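PDB 6SMO: PKS_KS domain-containing protein from Photorhabdus luminescens subsp. laumondii, which probably acts as a 3-oxoacyl-[acyl-carrier-protein] synthase of the thiolase-like superfamily and holds a polyketone chain in its pocket in this crystal. Local coordinates for residues 284-289 with 433-438; 326-331 with 419-424. All coordinates share one frame; numbering follows the deposited sequence.

Overall arrangement
Interactions 1 and 2 are neighbouring steps across one sheet, their centres about 9 Å apart. Interaction 1 pairs 284-289 with 433-438, interaction 2 pairs 326-331 with 419-424, and the seam between them is formed by 433-438 and 419-424, whose strands follow each other in the chain. Two probable backbone hydrogen bonds close that seam, from A421 N to M437 O at 2.8 Å and from I435 N to K423 O at 3.3 Å, while V436 CG1 packs on T420 CG2. The bound dodecanal polyketone lies beyond one end of both pairs, about 11 Å from the side chain of S433 and about 11 Å from that of K423, so neither contact lines the pocket itself.

Interaction 1. Residues 284-289 with 433-438; sequences AELAGY and SVIVMR
Y289 and I435 make the close side-chain meeting between segments 284-289 and 433-438 of two antiparallel strands. Y289 CG stands anti to the backbone N (chi1 165°), on the face of the sheet that also carries I435, and I435 CG2 sits at the ring's edge, near its plane, 3.6 Å from CD1. The same face carries L286 and M437, touching through CD1 and CE at 4.2 Å, with helices 193-206 and 372-388 packed over it. The phenol OH hydrogen-bonds to D196, which also takes the S433 hydroxyl. At the other end the packing opens towards solvent. E285 and R438 run side by side as extended chains, yet OE1 of E285 stays 4.5 Å from NH1 of R438, well out of the guanidinium plane; no N-H points at it, and at most a longer-range attraction between the charges would act there. Their backbones are firmer: E285 N reaches R438 O at 2.7 Å, and R438 N returns to E285 O. Midway, V436 O accepts A287 N at 2.8 Å and, weakly, G288 N at 3.4 Å, while V436 N binds G288 O. Two residues opposite one make this a classic beta bulge, set between the first and last strands of the C-terminal half of the thiolase fold.

Interaction 2. Residues 326-331 with 419-424; sequences VNYISA and KTALKL
V326 and L422 pack across strands 326-330 and 420-424, two parallel neighbours in the C-terminal half of the thiolase fold, their axes 22° apart. L422 can be followed outward. Its CB lies beside I329 CG1 at 3.9 Å, the two side chains pointing the same way; at CG it forks, and CD1 rests against both methyls of V326, 3.6 Å from CG2, while CD2 touches V326 CG1 at 4.0 Å. The valine and leucine cross at about a right angle, and helix 306-319 covers them through L316 and I312. I329 CG2 continues this apolar face onto L424 CD1. On the other face the Y328 ring turns its edge to A421 CB, beneath helix 372-388, and its OH bonds to N361; further along, K423 CD lies against S330 OG at 3.5 Å. Between the faces the backbones bond: L422 N to Y328 O, S330 N to L422 O at 2.8 Å, and L424 N to S330 O. Just before strand 420-424 begins, N327, its CG between the backbone N and the carbonyl carbon (chi1 69°), takes up K419: ND2 binds P417 O, and OD1 accepts K419 N at 3.1 Å in a nearly straight bond (163° at the hydrogen).

Interaction 1. Residues 284-289 with 433-438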
# COMPACT_ATOMS: atom_id res chain seq x y z
N ALA B 284 10.17 23.74 4.76
CA ALA B 284 8.74 24.00 5.06
C ALA B 284 8.29 23.16 6.27
O ALA B 284 8.98 22.18 6.61
CB ALA B 284 7.90 23.70 3.84
N GLU B 285 7.17 23.56 6.88
CA GLU B 285 6.52 22.84 8.01
C GLU B 285 5.45 21.90 7.43
O GLU B 285 4.59 22.39 6.68
CB GLU B 285 5.89 23.84 8.98
CG GLU B 285 5.35 23.21 10.25
CD GLU B 285 4.43 24.11 11.06
OE1 GLU B 285 4.61 25.34 11.02
OE2 GLU B 285 3.52 23.57 11.73
N LEU B 286 5.53 20.61 7.76
CA LEU B 286 4.49 19.59 7.44
C LEU B 286 3.44 19.63 8.57
O LEU B 286 3.65 18.97 9.60
CB LEU B 286 5.15 18.21 7.31
CG LEU B 286 4.43 17.22 6.40
CD1 LEU B 286 5.40 16.19 5.84
CD2 LEU B 286 3.29 16.53 7.13
N ALA B 287 2.37 20.40 8.36
CA ALA B 287 1.43 20.86 9.42
C ALA B 287 0.42 19.77 9.78
O ALA B 287 0.24 19.53 10.99
CB ALA B 287 0.73 22.12 8.97
N GLY B 288 -0.22 19.14 8.79
CA GLY B 288 -1.30 18.16 9.00
C GLY B 288 -1.36 17.10 7.92
O GLY B 288 -0.78 17.31 6.84
N TYR B 289 -2.05 15.99 8.22
CA TYR B 289 -2.27 14.82 7.32
C TYR B 289 -3.66 14.23 7.58
O TYR B 289 -4.12 14.26 8.74
CB TYR B 289 -1.17 13.77 7.55
CG TYR B 289 -1.47 12.42 6.96
CD1 TYR B 289 -1.36 12.19 5.60
CD2 TYR B 289 -1.86 11.35 7.76
CE1 TYR B 289 -1.63 10.94 5.05
CE2 TYR B 289 -2.13 10.10 7.23
CZ TYR B 289 -2.01 9.90 5.87
OH TYR B 289 -2.28 8.67 5.33
N SER B 433 -5.51 10.86 -0.12
CA SER B 433 -4.53 11.31 0.91
C SER B 433 -4.14 12.76 0.65
O SER B 433 -3.83 13.10 -0.51
CB SER B 433 -3.33 10.40 0.94
OG SER B 433 -3.67 9.12 1.45
N VAL B 434 -4.16 13.59 1.70
CA VAL B 434 -3.84 15.04 1.67
C VAL B 434 -2.87 15.35 2.82
O VAL B 434 -3.11 14.86 3.94
CB VAL B 434 -5.11 15.90 1.76
CG1 VAL B 434 -4.81 17.39 1.75
CG2 VAL B 434 -6.11 15.56 0.66
N ILE B 435 -1.82 16.13 2.54
CA ILE B 435 -0.92 16.75 3.56
C ILE B 435 -0.98 18.27 3.39
O ILE B 435 -1.05 18.73 2.23
CB ILE B 435 0.52 16.21 3.48
CG1 ILE B 435 1.12 16.33 2.08
CG2 ILE B 435 0.59 14.78 4.00
CD1 ILE B 435 2.62 16.28 2.04
N VAL B 436 -0.96 19.01 4.50
CA VAL B 436 -0.95 20.50 4.53
C VAL B 436 0.47 20.95 4.88
O VAL B 436 0.92 20.67 6.01
CB VAL B 436 -1.98 21.06 5.53
CG1 VAL B 436 -1.96 22.58 5.57
CG2 VAL B 436 -3.38 20.55 5.24
N MET B 437 1.16 21.60 3.93
CA MET B 437 2.51 22.18 4.13
C MET B 437 2.37 23.70 4.32
O MET B 437 1.38 24.27 3.83
CB MET B 437 3.43 21.88 2.94
CG MET B 437 3.85 20.43 2.88
SD MET B 437 5.42 20.20 2.01
CE MET B 437 5.70 18.46 2.31
N ARG B 438 3.35 24.30 5.00
CA ARG B 438 3.29 25.71 5.50
C ARG B 438 4.70 26.30 5.49
O ARG B 438 5.66 25.55 5.77
CB ARG B 438 2.68 25.71 6.90
CG ARG B 438 2.30 27.09 7.43
CD ARG B 438 1.72 26.98 8.82
NE ARG B 438 1.34 28.27 9.38
CZ ARG B 438 0.81 28.46 10.59
NH1 ARG B 438 0.60 27.42 11.39
NH2 ARG B 438 0.51 29.67 11.00

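Interaction 2. Residues 326-331 with 419-424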
# COMPACT_ATOMS: atom_id res chain seq x y z
N VAL B 326 -5.17 29.08 2.49
CA VAL B 326 -4.72 28.19 1.39
C VAL B 326 -4.71 28.99 0.08
O VAL B 326 -5.81 29.35 -0.38
CB VAL B 326 -5.59 26.92 1.27
CG1 VAL B 326 -5.16 26.04 0.11
CG2 VAL B 326 -5.62 26.13 2.56
N ASN B 327 -3.53 29.25 -0.49
CA ASN B 327 -3.35 30.05 -1.73
C ASN B 327 -2.47 29.29 -2.74
O ASN B 327 -1.97 29.95 -3.67
CB ASN B 327 -2.79 31.44 -1.42
CG ASN B 327 -1.35 31.43 -0.95
OD1 ASN B 327 -0.88 30.44 -0.40
ND2 ASN B 327 -0.65 32.54 -1.15
N TYR B 328 -2.32 27.97 -2.59
CA TYR B 328 -1.61 27.10 -3.56
C TYR B 328 -1.94 25.62 -3.29
O TYR B 328 -2.01 25.24 -2.10
CB TYR B 328 -0.10 27.33 -3.53
CG TYR B 328 0.68 26.32 -4.33
CD1 TYR B 328 0.59 26.30 -5.72
CD2 TYR B 328 1.48 25.37 -3.72
CE1 TYR B 328 1.29 25.36 -6.47
CE2 TYR B 328 2.18 24.43 -4.46
CZ TYR B 328 2.08 24.43 -5.84
OH TYR B 328 2.77 23.50 -6.56
N ILE B 329 -2.12 24.84 -4.35
CA ILE B 329 -2.47 23.38 -4.30
C ILE B 329 -1.57 22.63 -5.30
O ILE B 329 -1.62 22.96 -6.50
CB ILE B 329 -3.97 23.16 -4.59
CG1 ILE B 329 -4.86 23.88 -3.58
CG2 ILE B 329 -4.29 21.68 -4.67
CD1 ILE B 329 -6.27 24.14 -4.07
N SER B 330 -0.78 21.67 -4.81
CA SER B 330 -0.01 20.70 -5.63
C SER B 330 -0.88 19.46 -5.89
O SER B 330 -0.75 18.48 -5.13
CB SER B 330 1.29 20.32 -4.97
OG SER B 330 1.97 19.32 -5.71
N ALA B 331 -1.75 19.52 -6.90
CA ALA B 331 -2.76 18.47 -7.20
C ALA B 331 -2.07 17.21 -7.73
O ALA B 331 -0.93 17.31 -8.24
CB ALA B 331 -3.77 18.99 -8.19
N LYS B 419 1.70 30.83 1.30
CA LYS B 419 1.50 30.81 2.78
C LYS B 419 1.22 29.36 3.20
O LYS B 419 2.14 28.72 3.74
CB LYS B 419 0.37 31.76 3.19
CG LYS B 419 0.83 33.14 3.63
CD LYS B 419 1.40 33.99 2.52
CE LYS B 419 1.97 35.31 3.02
NZ LYS B 419 2.48 36.14 1.90
N THR B 420 -0.00 28.87 2.95
CA THR B 420 -0.47 27.50 3.27
C THR B 420 -0.68 26.73 1.96
O THR B 420 -1.50 27.18 1.14
CB THR B 420 -1.75 27.54 4.11
OG1 THR B 420 -1.52 28.38 5.24
CG2 THR B 420 -2.19 26.17 4.58
N ALA B 421 0.04 25.61 1.79
CA ALA B 421 0.01 24.76 0.58
C ALA B 421 -0.74 23.46 0.87
O ALA B 421 -0.56 22.90 1.97
CB ALA B 421 1.42 24.50 0.11
N LEU B 422 -1.55 23.01 -0.10
CA LEU B 422 -2.23 21.68 -0.09
C LEU B 422 -1.52 20.75 -1.08
O LEU B 422 -0.96 21.26 -2.07
CB LEU B 422 -3.71 21.86 -0.47
CG LEU B 422 -4.70 21.84 0.69
CD1 LEU B 422 -4.31 22.82 1.79
CD2 LEU B 422 -6.11 22.14 0.19
N LYS B 423 -1.56 19.45 -0.81
CA LYS B 423 -0.93 18.39 -1.65
C LYS B 423 -1.89 17.20 -1.73
O LYS B 423 -1.97 16.44 -0.74
CB LYS B 423 0.43 17.99 -1.06
CG LYS B 423 1.09 16.77 -1.69
CD LYS B 423 1.56 16.99 -3.11
CE LYS B 423 1.75 15.70 -3.87
NZ LYS B 423 0.46 15.15 -4.36
N LEU B 424 -2.58 17.05 -2.86
CA LEU B 424 -3.62 16.02 -3.09
C LEU B 424 -2.98 14.80 -3.77
O LEU B 424 -2.22 14.99 -4.73
CB LEU B 424 -4.73 16.61 -3.96
CG LEU B 424 -5.73 17.53 -3.26
CD1 LEU B 424 -5.04 18.53 -2.34
CD2 LEU B 424 -6.59 18.26 -4.27